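Local coordinates for USG-1 protein homolog (Pseudomonas aeruginosa, PDB 2HJS) that belongs to the aspartate-semialdehyde dehydrogenase family, probably binds a nicotinamide dinucleotide and probably forms a dimer, though its own reaction is not established, at residues P6-V11 / L33-L38; S105-V110 / P125-S130; A147-R152 / L252-P257; K171-Q176 / R193-N198. All blocks are in the same frame, centred on the assembly; numbering follows the deposited sequence. Where two conformers were deposited one is given.

The four contacts follow one another in the chain, except that interaction 4 falls between the two segments of interaction 3. Interactions 1 and 2 reach the seven-strand sheet of the probable NAD-binding half, with centres about 20 Å apart. Interaction 1 joins strands 9-12 and 36-40, and interaction 2 lies at the outermost strand 127-129. Interactions 3 and 4 belong to the dimerisation half. Interaction 3 joins the start of strand 151-160 to the end of strand 246-254, and interaction 4 packs helix 167-181 on a loop. Their centres are about 40 Å apart. Thus interactions 1 and 2 belong to the probable cofactor-binding sheet, and interactions 3 and 4 to the half that meets the second subunit.

Interaction 1: P6-V11 / L33-L38; sequences PLNVAV and LHRLHL
V9, A10 and V11 pair in parallel with L36, H37 and L38, and backbone hydrogen bonds join the two strands. V9 N donates to R35 O, and V9 O accepts from H37 N (2.8 Å). V11 N then donates to H37 O. The short strand axes are 4.7 Å apart and 19° from parallel. Toward the start of both segments, H34 N donates to L7 O (2.7 Å).

One bond uses a side chain. N8 OD1 accepts from R35 N (2.8 Å), the donor tilted 24° from the amide's carbonyl plane. The same oxygen sits near H34 CB (3.3 Å) and at the edge of the H34 ring. The N8 amide and the H34 ring lie side by side and nearly coplanar. N8 ND2 donates to a water, which makes a weak hydrogen bond with H34 ND1. N8 ND2 also bonds S68 O.

The apolar contacts lie on the face that carries V9, V11, L36 and L38. V9 CG2 meets L33 CB (3.7 Å), the two side chains crossing at about a right angle. L36 CG is anti to its backbone N, and chi2 (57°) then places CD1, which touches both V9 CG1 and V11 CG2, each at 3.9 Å. Helix 17-28 covers V11 and L38 through V23. On the other face, the H37 ring meets F64.

Strand 9-12, helix 17-28 and strand 36-40 form a beta-alpha-beta unit with adjacent parallel strands. This is the opening unit of a Rossmann-type fold, consistent with the NAD-binding domain assigned to this region.

Interaction 2: S105-V110 / P125-S130; sequences SVAPPV and PFLLSS
V106 meets L127 through methyl groups, CG1 on CD2 at 3.7 Å. L127 has CG anti to its backbone N (chi1 170°). Its branch lies by V106 and A107, with CD1 and CD2 on different neighbours.

A107 points its CB at strand 127-129. This methyl packs on L127 CG (3.8 Å) and lies near S129 OG. The A107 carbonyl accepts the hydroxyl of S129, with OG 2.7 Å from A107 O and above the carbonyl plane.

P108 CB points away from the strand, though CD of the ring still rests near L127 O (3.6 Å). S129 N donates to P108 O in a nearly straight bond (2.9 Å, 174° at the hydrogen). P109 has no N-H to give; its CA instead makes a CA-H contact with S129 O (3.3 Å).

V110 N donates to that same S129 O (3.0 Å). V110 CG2 touches L128 CD2 (3.8 Å). V110 O and S130 OG are joined through one water.

S129 is thus held by two backbone bonds and one hydroxyl bond. Helix 317-336 adds L329 against V110 and L333 against L128. On its other side strand 127-129 pairs in parallel with strand 94-97. A proline-rich loop therefore lines the outermost strand, within this chain, of the mixed sheet of a Rossmann-type domain, with one bridge, at P109 and S129, and a hydroxyl bond beside it.

Interaction 3: A147-R152 / L252-P257; sequences ATLDCR and LQCAEP
This is a strand-end contact in the mixed sheet of the dimerisation half, where C151 and C254 form an antiparallel, non-hydrogen-bonded pair. Two backbone bonds flank the pair. R152 N donates to Q253 O (2.6 Å), and A255 N donates to D150 O (2.9 Å).

Outside the pair, D150 and R152 make a salt bridge within their own segment, with R152 NH2 2.7 Å from D150 OD2. NH2 reaches the syn side of that oxygen, tilted from the carboxylate plane. A255 CB lies 3.7 Å above the guanidinium plane of R152, over its centre. The same methyl is 3.5 Å from D150 OD2, and thus packs against both charged groups. One water accepts from D150 N and, in one of the two conformers of E256, donates to E256 OE1.

Apolar contacts are thinner. L149 CD1 meets L252 CD1 (4.0 Å), the two side chains crossing at about a right angle. C151 SG rests by L252 CB.

Strand 246-254 lies between strands 151-160 and 308-315 in the sheet; backbone hydrogen bonds join L252 to V309 and C254 to C307. In one of its two conformers Q253 sends its amide to D305 and Q308, and also packs on Q153 of the second subunit.

Interaction 4: K171-Q176 / R193-N198; sequences KELARQ and RQIAFN
Q176 lays its side chain across I195 at about a right angle, with its CD 3.8 Å from I195 CG1. The Q176 chain runs extended beyond CG (chi2 -159°). Its OE1 accepts two backbone N-H groups, I195 N at 2.8 Å and A196 N at 3.3 Å. Both come from the same face of the amide plane. The A196 bond is the straighter at its hydrogen (174°). Nearer the helix, Q176 CB packs on A196 CB (3.8 Å).

The other end of the amide is held as well. Q176 NE2 donates to E172 OE2 (2.9 Å), on the anti side of that oxygen. E172 also takes R175 NH2 in a salt bridge at OE1 (2.7 Å), met from above the carboxylate plane. R189 N is a further donor to E172 OE2.

I195 packs beside these groups. Its CD1 meets E172 CG (3.7 Å), and its CG1 touches L173 CD1. L173 also packs on F197 of the second subunit. R193 CB points away from the helix; its NH1 forms a salt bridge with D280 of the second subunit, where N198 bonds T283 and V285.

Bonds at both ends of the Q176 amide fix its rotation. E172 acts as a second-shell residue that positions the glutamine, and its several donors would probably favour the charged carboxylate. The buried N-H groups of I195 and A196 are thereby satisfied by a helix side chain, close to the dimer interface.

Interaction 1: P6-V11 / L33-L38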
loop_
_atom_site.group_PDB
_atom_site.type_symbol
_atom_site.label_atom_id
_atom_site.label_comp_id
_atom_site.label_asym_id
_atom_site.label_seq_id
_atom_site.Cartn_x
_atom_site.Cartn_y
_atom_site.Cartn_z
ATOM N N PRO A 6 5.897 -9.914 46.290
ATOM C CA PRO A 6 5.994 -10.722 45.053
ATOM C C PRO A 6 5.002 -10.288 43.958
ATOM O O PRO A 6 3.842 -10.001 44.258
ATOM C CB PRO A 6 5.658 -12.141 45.527
ATOM C CG PRO A 6 4.855 -11.944 46.800
ATOM C CD PRO A 6 5.431 -10.720 47.441
ATOM N N LEU A 7 5.452 -10.260 42.704
ATOM C CA LEU A 7 4.574 -9.823 41.613
ATOM C C LEU A 7 3.991 -10.979 40.798
ATOM O O LEU A 7 4.713 -11.657 40.092
ATOM C CB LEU A 7 5.288 -8.832 40.692
ATOM C CG LEU A 7 4.530 -8.447 39.418
ATOM C CD1 LEU A 7 3.220 -7.719 39.701
ATOM C CD2 LEU A 7 5.424 -7.606 38.593
ATOM N N ASN A 8 2.670 -11.180 40.894
ATOM C CA ASN A 8 2.019 -12.239 40.164
ATOM C C ASN A 8 1.315 -11.701 38.990
ATOM O O ASN A 8 0.678 -10.631 39.042
ATOM C CB ASN A 8 1.034 -12.989 41.041
ATOM C CG ASN A 8 1.720 -13.733 42.162
ATOM O OD1 ASN A 8 2.835 -14.205 42.020
ATOM N ND2 ASN A 8 1.055 -13.827 43.278
ATOM N N VAL A 9 1.451 -12.446 37.898
ATOM C CA VAL A 9 1.063 -11.953 36.631
ATOM C C VAL A 9 0.083 -12.960 36.060
ATOM O O VAL A 9 0.258 -14.177 36.221
ATOM C CB VAL A 9 2.313 -11.771 35.745
ATOM C CG1 VAL A 9 1.932 -11.420 34.342
ATOM C CG2 VAL A 9 3.231 -10.701 36.351
ATOM N N ALA A 10 -0.974 -12.442 35.453
ATOM C CA ALA A 10 -1.864 -13.221 34.607
ATOM C C ALA A 10 -1.674 -12.765 33.162
ATOM O O ALA A 10 -1.488 -11.581 32.922
ATOM C CB ALA A 10 -3.304 -13.002 35.022
ATOM N N VAL A 11 -1.716 -13.699 32.214
ATOM C CA VAL A 11 -1.836 -13.352 30.791
ATOM C C VAL A 11 -3.133 -13.946 30.255
ATOM O O VAL A 11 -3.264 -15.163 30.109
ATOM C CB VAL A 11 -0.624 -13.807 29.931
ATOM C CG1 VAL A 11 -0.840 -13.480 28.431
ATOM C CG2 VAL A 11 0.677 -13.171 30.448
ATOM N N LEU A 33 8.491 -11.727 37.687
ATOM C CA LEU A 33 7.261 -12.240 38.280
ATOM C C LEU A 33 7.535 -13.407 39.231
ATOM O O LEU A 33 8.562 -14.069 39.129
ATOM C CB LEU A 33 6.280 -12.655 37.178
ATOM C CG LEU A 33 6.768 -13.671 36.140
ATOM C CD1 LEU A 33 6.537 -15.071 36.629
ATOM C CD2 LEU A 33 6.016 -13.462 34.853
ATOM N N HIS A 34 6.601 -13.646 40.143
ATOM C CA HIS A 34 6.677 -14.746 41.073
ATOM C C HIS A 34 5.891 -15.897 40.465
ATOM O O HIS A 34 6.491 -16.870 40.029
ATOM C CB HIS A 34 6.109 -14.320 42.424
ATOM C CG HIS A 34 6.223 -15.363 43.479
ATOM N ND1 HIS A 34 5.158 -15.736 44.275
ATOM C CD2 HIS A 34 7.281 -16.106 43.895
ATOM C CE1 HIS A 34 5.548 -16.672 45.118
ATOM N NE2 HIS A 34 6.826 -16.919 44.901
ATOM N N ARG A 35 4.566 -15.768 40.389
ATOM C CA ARG A 35 3.753 -16.765 39.710
ATOM C C ARG A 35 3.142 -16.191 38.446
ATOM O O ARG A 35 2.785 -15.006 38.404
ATOM C CB ARG A 35 2.668 -17.302 40.641
ATOM C CG ARG A 35 3.222 -18.028 41.855
ATOM C CD ARG A 35 2.095 -18.511 42.763
ATOM N NE ARG A 35 2.575 -18.921 44.090
ATOM C CZ ARG A 35 2.904 -20.164 44.431
ATOM N NH1 ARG A 35 2.816 -21.139 43.546
ATOM N NH2 ARG A 35 3.326 -20.429 45.661
ATOM N N LEU A 36 3.093 -17.031 37.407
ATOM C CA LEU A 36 2.482 -16.705 36.136
ATOM C C LEU A 36 1.243 -17.573 35.908
ATOM O O LEU A 36 1.311 -18.797 36.019
ATOM C CB LEU A 36 3.479 -16.882 34.984
ATOM C CG LEU A 36 2.973 -16.616 33.562
ATOM C CD1 LEU A 36 2.385 -15.206 33.369
ATOM C CD2 LEU A 36 4.030 -16.908 32.487
ATOM N N HIS A 37 0.130 -16.929 35.563
ATOM C CA HIS A 37 -1.111 -17.623 35.277
ATOM C C HIS A 37 -1.543 -17.328 33.851
ATOM O O HIS A 37 -1.773 -16.164 33.492
ATOM C CB HIS A 37 -2.203 -17.179 36.261
ATOM C CG HIS A 37 -1.854 -17.424 37.689
ATOM N ND1 HIS A 37 -1.949 -18.671 38.267
ATOM C CD2 HIS A 37 -1.392 -16.595 38.655
ATOM C CE1 HIS A 37 -1.567 -18.602 39.532
ATOM N NE2 HIS A 37 -1.231 -17.352 39.795
ATOM N N LEU A 38 -1.639 -18.377 33.043
ATOM C CA LEU A 38 -2.069 -18.283 31.657
ATOM C C LEU A 38 -3.567 -18.565 31.527
ATOM O O LEU A 38 -4.051 -19.579 31.988
ATOM C CB LEU A 38 -1.271 -19.260 30.795
ATOM C CG LEU A 38 0.260 -19.187 30.845
ATOM C CD1 LEU A 38 0.907 -20.095 29.791
ATOM C CD2 LEU A 38 0.745 -17.765 30.676
HETATM O O HOH W 1 2.363 -15.103 45.959
#

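Interaction 2: S105-V110 / P125-S130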
loop_
_atom_site.group_PDB
_atom_site.type_symbol
_atom_site.label_atom_id
_atom_site.label_comp_id
_atom_site.label_asym_id
_atom_site.label_seq_id
_atom_site.Cartn_x
_atom_site.Cartn_y
_atom_site.Cartn_z
ATOM N N SER A 105 -11.299 6.611 27.601
ATOM C CA SER A 105 -11.211 7.263 28.900
ATOM C C SER A 105 -11.066 6.312 30.085
ATOM O O SER A 105 -10.336 6.620 31.028
ATOM C CB SER A 105 -12.387 8.222 29.116
ATOM O OG SER A 105 -13.599 7.519 29.303
ATOM N N VAL A 106 -11.758 5.173 30.040
ATOM C CA VAL A 106 -11.684 4.196 31.122
ATOM C C VAL A 106 -10.286 3.586 31.177
ATOM O O VAL A 106 -9.697 3.501 32.262
ATOM C CB VAL A 106 -12.799 3.113 31.054
ATOM C CG1 VAL A 106 -12.574 2.046 32.127
ATOM C CG2 VAL A 106 -14.178 3.752 31.267
ATOM N N ALA A 107 -9.763 3.188 30.010
ATOM C CA ALA A 107 -8.392 2.693 29.902
ATOM C C ALA A 107 -7.658 3.457 28.796
ATOM O O ALA A 107 -7.674 3.063 27.635
ATOM C CB ALA A 107 -8.355 1.178 29.659
ATOM N N PRO A 108 -7.023 4.578 29.168
ATOM C CA PRO A 108 -6.302 5.415 28.213
ATOM C C PRO A 108 -5.098 4.675 27.606
ATOM O O PRO A 108 -4.449 3.869 28.298
ATOM C CB PRO A 108 -5.851 6.619 29.060
ATOM C CG PRO A 108 -5.961 6.179 30.484
ATOM C CD PRO A 108 -6.978 5.105 30.555
ATOM N N PRO A 109 -4.844 4.893 26.301
ATOM C CA PRO A 109 -3.640 4.326 25.696
ATOM C C PRO A 109 -2.350 4.974 26.213
ATOM O O PRO A 109 -2.257 6.205 26.258
ATOM C CB PRO A 109 -3.830 4.580 24.203
ATOM C CG PRO A 109 -4.824 5.719 24.108
ATOM C CD PRO A 109 -5.681 5.637 25.329
ATOM N N VAL A 110 -1.389 4.142 26.632
ATOM C CA VAL A 110 -0.083 4.612 27.104
ATOM C C VAL A 110 1.034 3.814 26.438
ATOM O O VAL A 110 0.971 2.563 26.325
ATOM C CB VAL A 110 0.104 4.512 28.658
ATOM C CG1 VAL A 110 1.434 5.148 29.092
ATOM C CG2 VAL A 110 -1.054 5.133 29.434
ATOM N N PRO A 125 -4.449 0.557 41.752
ATOM C CA PRO A 125 -4.339 -0.256 40.509
ATOM C C PRO A 125 -4.624 0.462 39.176
ATOM O O PRO A 125 -5.596 1.206 39.057
ATOM C CB PRO A 125 -5.340 -1.396 40.728
ATOM C CG PRO A 125 -6.209 -0.957 41.904
ATOM C CD PRO A 125 -5.417 -0.014 42.727
ATOM N N PHE A 126 -3.766 0.236 38.181
ATOM C CA PHE A 126 -3.887 0.901 36.897
ATOM C C PHE A 126 -4.835 0.138 35.970
ATOM O O PHE A 126 -5.074 -1.064 36.132
ATOM C CB PHE A 126 -2.506 1.093 36.252
ATOM C CG PHE A 126 -1.532 1.894 37.100
ATOM C CD1 PHE A 126 -1.464 3.276 36.988
ATOM C CD2 PHE A 126 -0.686 1.256 38.018
ATOM C CE1 PHE A 126 -0.566 4.013 37.756
ATOM C CE2 PHE A 126 0.217 1.993 38.809
ATOM C CZ PHE A 126 0.278 3.370 38.672
ATOM N N LEU A 127 -5.420 0.860 35.026
ATOM C CA LEU A 127 -6.148 0.235 33.939
ATOM C C LEU A 127 -5.846 1.006 32.661
ATOM O O LEU A 127 -6.364 2.108 32.431
ATOM C CB LEU A 127 -7.647 0.153 34.257
ATOM C CG LEU A 127 -8.595 -0.260 33.121
ATOM C CD1 LEU A 127 -8.217 -1.619 32.515
ATOM C CD2 LEU A 127 -10.045 -0.263 33.599
ATOM N N LEU A 128 -4.970 0.430 31.840
ATOM C CA LEU A 128 -4.402 1.139 30.708
ATOM C C LEU A 128 -4.587 0.309 29.481
ATOM O O LEU A 128 -4.691 -0.914 29.575
ATOM C CB LEU A 128 -2.901 1.349 30.911
ATOM C CG LEU A 128 -2.518 1.937 32.272
ATOM C CD1 LEU A 128 -1.069 1.647 32.577
ATOM C CD2 LEU A 128 -2.834 3.426 32.308
ATOM N N SER A 129 -4.601 0.976 28.326
ATOM C CA SER A 129 -4.599 0.282 27.048
ATOM C C SER A 129 -3.205 0.335 26.436
ATOM O O SER A 129 -2.510 1.353 26.495
ATOM C CB SER A 129 -5.621 0.895 26.069
ATOM O OG SER A 129 -6.949 0.710 26.539
ATOM N N SER A 130 -2.795 -0.760 25.838
ATOM C CA SER A 130 -1.635 -0.700 24.965
ATOM C C SER A 130 -2.175 -0.642 23.518
ATOM O O SER A 130 -2.990 -1.479 23.144
ATOM C CB SER A 130 -0.731 -1.901 25.238
ATOM O OG SER A 130 0.548 -1.722 24.686
HETATM O O HOH W 2 2.242 0.492 25.242
#

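Interaction 3: A147-R152 / L252-P257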
loop_
_atom_site.group_PDB
_atom_site.type_symbol
_atom_site.label_atom_id
_atom_site.label_comp_id
_atom_site.label_asym_id
_atom_site.label_seq_id
_atom_site.Cartn_x
_atom_site.Cartn_y
_atom_site.Cartn_z
ATOM N N ALA A 147 9.884 16.564 18.248
ATOM C CA ALA A 147 10.671 17.556 18.980
ATOM C C ALA A 147 11.340 18.551 18.029
ATOM O O ALA A 147 11.670 19.667 18.428
ATOM C CB ALA A 147 11.702 16.881 19.834
ATOM N N THR A 148 11.520 18.126 16.778
ATOM C CA THR A 148 12.248 18.872 15.758
ATOM C C THR A 148 11.323 19.360 14.638
ATOM O O THR A 148 11.494 20.461 14.144
ATOM C CB THR A 148 13.435 18.007 15.205
ATOM O OG1 THR A 148 14.563 18.135 16.087
ATOM C CG2 THR A 148 13.870 18.420 13.794
ATOM N N LEU A 149 10.347 18.539 14.253
ATOM C CA LEU A 149 9.434 18.837 13.151
ATOM C C LEU A 149 8.107 19.371 13.653
ATOM O O LEU A 149 7.568 18.880 14.640
ATOM C CB LEU A 149 9.159 17.577 12.325
ATOM C CG LEU A 149 10.347 16.853 11.702
ATOM C CD1 LEU A 149 9.866 15.697 10.872
ATOM C CD2 LEU A 149 11.228 17.796 10.867
ATOM N N ASP A 150 7.575 20.366 12.949
ATOM C CA ASP A 150 6.226 20.864 13.213
ATOM C C ASP A 150 5.281 20.298 12.155
ATOM O O ASP A 150 5.146 20.832 11.051
ATOM C CB ASP A 150 6.202 22.403 13.262
ATOM C CG ASP A 150 4.801 22.976 13.530
ATOM O OD1 ASP A 150 3.832 22.207 13.769
ATOM O OD2 ASP A 150 4.677 24.225 13.500
ATOM N N CYS A 151 4.620 19.210 12.515
ATOM C CA CYS A 151 3.793 18.482 11.594
ATOM C C CYS A 151 2.367 19.047 11.492
ATOM O O CYS A 151 1.595 18.994 12.452
ATOM C CB CYS A 151 3.760 17.006 11.982
ATOM S SG CYS A 151 2.832 16.065 10.810
ATOM N N ARG A 152 2.028 19.550 10.308
ATOM C CA ARG A 152 0.728 20.162 10.031
ATOM C C ARG A 152 -0.314 19.206 9.439
ATOM O O ARG A 152 -1.503 19.446 9.581
ATOM C CB ARG A 152 0.916 21.368 9.093
ATOM C CG ARG A 152 1.768 22.485 9.707
ATOM C CD ARG A 152 1.000 23.142 10.849
ATOM N NE ARG A 152 1.821 23.968 11.738
ATOM C CZ ARG A 152 2.103 25.259 11.528
ATOM N NH1 ARG A 152 1.656 25.890 10.430
ATOM N NH2 ARG A 152 2.853 25.925 12.411
ATOM N N LEU A 252 4.558 13.370 6.038
ATOM C CA LEU A 252 4.365 14.477 6.948
ATOM C C LEU A 252 4.493 15.782 6.198
ATOM O O LEU A 252 5.463 15.981 5.470
ATOM C CB LEU A 252 5.421 14.477 8.061
ATOM C CG LEU A 252 5.801 13.174 8.766
ATOM C CD1 LEU A 252 6.690 13.474 9.956
ATOM C CD2 LEU A 252 4.537 12.562 9.237
ATOM N N GLN A 253 3.509 16.655 6.376
ATOM C CA GLN A 253 3.570 18.009 5.860
ATOM C C GLN A 253 3.949 18.911 7.017
ATOM O O GLN A 253 3.201 19.046 7.989
ATOM C CB GLN A 253 2.221 18.424 5.290
ATOM C CG GLN A 253 2.208 19.815 4.669
ATOM C CD GLN A 253 2.813 19.835 3.288
ATOM O OE1 GLN A 253 2.483 19.005 2.450
ATOM N NE2 GLN A 253 3.711 20.784 3.043
ATOM N N CYS A 254 5.126 19.516 6.918
ATOM C CA CYS A 254 5.648 20.318 7.999
ATOM C C CYS A 254 5.592 21.802 7.730
ATOM O O CYS A 254 5.359 22.222 6.608
ATOM C CB CYS A 254 7.071 19.887 8.322
ATOM S SG CYS A 254 7.121 18.122 8.711
ATOM N N ALA A 255 5.824 22.585 8.782
ATOM C CA ALA A 255 5.694 24.029 8.714
ATOM C C ALA A 255 6.886 24.675 7.998
ATOM O O ALA A 255 6.740 25.718 7.383
ATOM C CB ALA A 255 5.526 24.608 10.130
ATOM N N GLU A 256 8.039 24.006 8.082
ATOM C CA GLU A 256 9.340 24.512 7.631
ATOM C C GLU A 256 9.963 23.445 6.708
ATOM O O GLU A 256 9.623 22.264 6.837
ATOM C CB GLU A 256 10.260 24.732 8.852
ATOM C CG GLU A 256 9.605 25.440 10.072
ATOM C CD GLU A 256 10.159 24.968 11.428
ATOM O OE1 GLU A 256 9.392 24.339 12.208
ATOM O OE2 GLU A 256 11.358 25.221 11.714
ATOM N N PRO A 257 10.849 23.850 5.755
ATOM C CA PRO A 257 11.625 22.816 5.035
ATOM C C PRO A 257 12.304 21.815 5.989
ATOM O O PRO A 257 12.921 22.214 6.983
ATOM C CB PRO A 257 12.671 23.631 4.273
ATOM C CG PRO A 257 11.987 24.965 4.024
ATOM C CD PRO A 257 11.160 25.213 5.256
HETATM O O HOH W 3 8.570 21.969 10.893
#

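Interaction 4: K171-Q176 / R193-N198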
loop_
_atom_site.group_PDB
_atom_site.type_symbol
_atom_site.label_atom_id
_atom_site.label_comp_id
_atom_site.label_asym_id
_atom_site.label_seq_id
_atom_site.Cartn_x
_atom_site.Cartn_y
_atom_site.Cartn_z
ATOM N N LYS A 171 -3.858 -18.782 7.905
ATOM C CA LYS A 171 -4.304 -20.029 7.290
ATOM C C LYS A 171 -5.076 -19.824 5.987
ATOM O O LYS A 171 -4.852 -20.530 5.024
ATOM C CB LYS A 171 -5.101 -20.879 8.293
ATOM C CG LYS A 171 -4.191 -21.796 9.121
ATOM C CD LYS A 171 -4.449 -21.733 10.640
ATOM C CE LYS A 171 -5.310 -22.876 11.160
ATOM N NZ LYS A 171 -6.764 -22.677 10.856
ATOM N N GLU A 172 -5.971 -18.846 5.974
ATOM C CA GLU A 172 -6.779 -18.515 4.799
ATOM C C GLU A 172 -5.893 -18.121 3.616
ATOM O O GLU A 172 -6.105 -18.580 2.490
ATOM C CB GLU A 172 -7.765 -17.393 5.150
ATOM C CG GLU A 172 -8.664 -16.911 4.006
ATOM C CD GLU A 172 -9.820 -17.843 3.706
ATOM O OE1 GLU A 172 -10.050 -18.796 4.485
ATOM O OE2 GLU A 172 -10.509 -17.624 2.688
ATOM N N LEU A 173 -4.888 -17.296 3.887
ATOM C CA LEU A 173 -3.989 -16.838 2.842
ATOM C C LEU A 173 -3.184 -17.982 2.248
ATOM O O LEU A 173 -3.137 -18.135 1.025
ATOM C CB LEU A 173 -3.057 -15.724 3.335
ATOM C CG LEU A 173 -2.097 -15.183 2.261
ATOM C CD1 LEU A 173 -2.848 -14.451 1.110
ATOM C CD2 LEU A 173 -1.055 -14.290 2.874
ATOM N N ALA A 174 -2.564 -18.786 3.113
ATOM C CA ALA A 174 -1.788 -19.946 2.662
ATOM C C ALA A 174 -2.644 -20.916 1.831
ATOM O O ALA A 174 -2.196 -21.421 0.802
ATOM C CB ALA A 174 -1.158 -20.666 3.864
ATOM N N ARG A 175 -3.876 -21.161 2.278
ATOM C CA ARG A 175 -4.782 -22.111 1.618
ATOM C C ARG A 175 -5.242 -21.603 0.248
ATOM O O ARG A 175 -5.187 -22.332 -0.741
ATOM C CB ARG A 175 -5.984 -22.433 2.518
ATOM C CG ARG A 175 -6.844 -23.581 2.010
ATOM C CD ARG A 175 -8.083 -23.843 2.891
ATOM N NE ARG A 175 -8.793 -22.605 3.205
ATOM C CZ ARG A 175 -9.681 -22.011 2.406
ATOM N NH1 ARG A 175 -9.996 -22.540 1.224
ATOM N NH2 ARG A 175 -10.249 -20.867 2.792
ATOM N N GLN A 176 -5.684 -20.345 0.199
ATOM C CA GLN A 176 -6.084 -19.711 -1.058
ATOM C C GLN A 176 -4.923 -19.673 -2.042
ATOM O O GLN A 176 -5.117 -19.945 -3.221
ATOM C CB GLN A 176 -6.588 -18.287 -0.824
ATOM C CG GLN A 176 -7.983 -18.173 -0.243
ATOM C CD GLN A 176 -8.605 -16.811 -0.516
ATOM O OE1 GLN A 176 -8.131 -16.058 -1.374
ATOM N NE2 GLN A 176 -9.675 -16.486 0.208
ATOM N N ARG A 193 -14.294 -13.134 -0.779
ATOM C CA ARG A 193 -13.554 -12.864 -2.004
ATOM C C ARG A 193 -12.102 -13.340 -1.859
ATOM O O ARG A 193 -11.650 -13.689 -0.762
ATOM C CB ARG A 193 -13.618 -11.368 -2.342
ATOM C CG ARG A 193 -12.728 -10.479 -1.462
ATOM C CD ARG A 193 -13.482 -9.268 -0.959
ATOM N NE ARG A 193 -13.641 -8.279 -2.013
ATOM C CZ ARG A 193 -14.600 -7.357 -2.063
ATOM N NH1 ARG A 193 -15.539 -7.258 -1.116
ATOM N NH2 ARG A 193 -14.619 -6.524 -3.091
ATOM N N GLN A 194 -11.391 -13.342 -2.980
ATOM C CA GLN A 194 -10.003 -13.746 -3.025
ATOM C C GLN A 194 -9.097 -12.760 -2.302
ATOM O O GLN A 194 -9.147 -11.555 -2.535
ATOM C CB GLN A 194 -9.558 -13.890 -4.471
ATOM C CG GLN A 194 -8.207 -14.547 -4.627
ATOM C CD GLN A 194 -7.789 -14.658 -6.062
ATOM O OE1 GLN A 194 -8.579 -15.063 -6.924
ATOM N NE2 GLN A 194 -6.528 -14.308 -6.338
ATOM N N ILE A 195 -8.279 -13.282 -1.402
ATOM C CA ILE A 195 -7.229 -12.474 -0.780
ATOM C C ILE A 195 -5.833 -12.780 -1.343
ATOM O O ILE A 195 -4.965 -11.904 -1.353
ATOM C CB ILE A 195 -7.250 -12.572 0.761
ATOM C CG1 ILE A 195 -6.865 -13.973 1.254
ATOM C CG2 ILE A 195 -8.663 -12.177 1.297
ATOM C CD1 ILE A 195 -6.738 -14.051 2.778
ATOM N N ALA A 196 -5.634 -14.013 -1.806
ATOM C CA ALA A 196 -4.388 -14.426 -2.424
ATOM C C ALA A 196 -4.044 -13.491 -3.597
ATOM O O ALA A 196 -4.914 -13.157 -4.411
ATOM C CB ALA A 196 -4.490 -15.889 -2.898
ATOM N N PHE A 197 -2.783 -13.058 -3.661
ATOM C CA PHE A 197 -2.317 -12.165 -4.732
ATOM C C PHE A 197 -3.262 -10.954 -4.972
ATOM O O PHE A 197 -3.420 -10.498 -6.095
ATOM C CB PHE A 197 -2.108 -12.962 -6.031
ATOM C CG PHE A 197 -1.253 -14.192 -5.872
ATOM C CD1 PHE A 197 0.105 -14.084 -5.573
ATOM C CD2 PHE A 197 -1.803 -15.454 -6.057
ATOM C CE1 PHE A 197 0.909 -15.224 -5.452
ATOM C CE2 PHE A 197 -1.014 -16.613 -5.939
ATOM C CZ PHE A 197 0.345 -16.491 -5.630
ATOM N N ASN A 198 -3.916 -10.459 -3.917
ATOM C CA ASN A 198 -4.900 -9.380 -4.076
ATOM C C ASN A 198 -4.664 -8.309 -3.032
ATOM O O ASN A 198 -4.081 -8.592 -2.003
ATOM C CB ASN A 198 -6.326 -9.928 -3.940
ATOM C CG ASN A 198 -7.335 -9.137 -4.762
ATOM O OD1 ASN A 198 -6.958 -8.264 -5.531
ATOM N ND2 ASN A 198 -8.617 -9.468 -4.628
#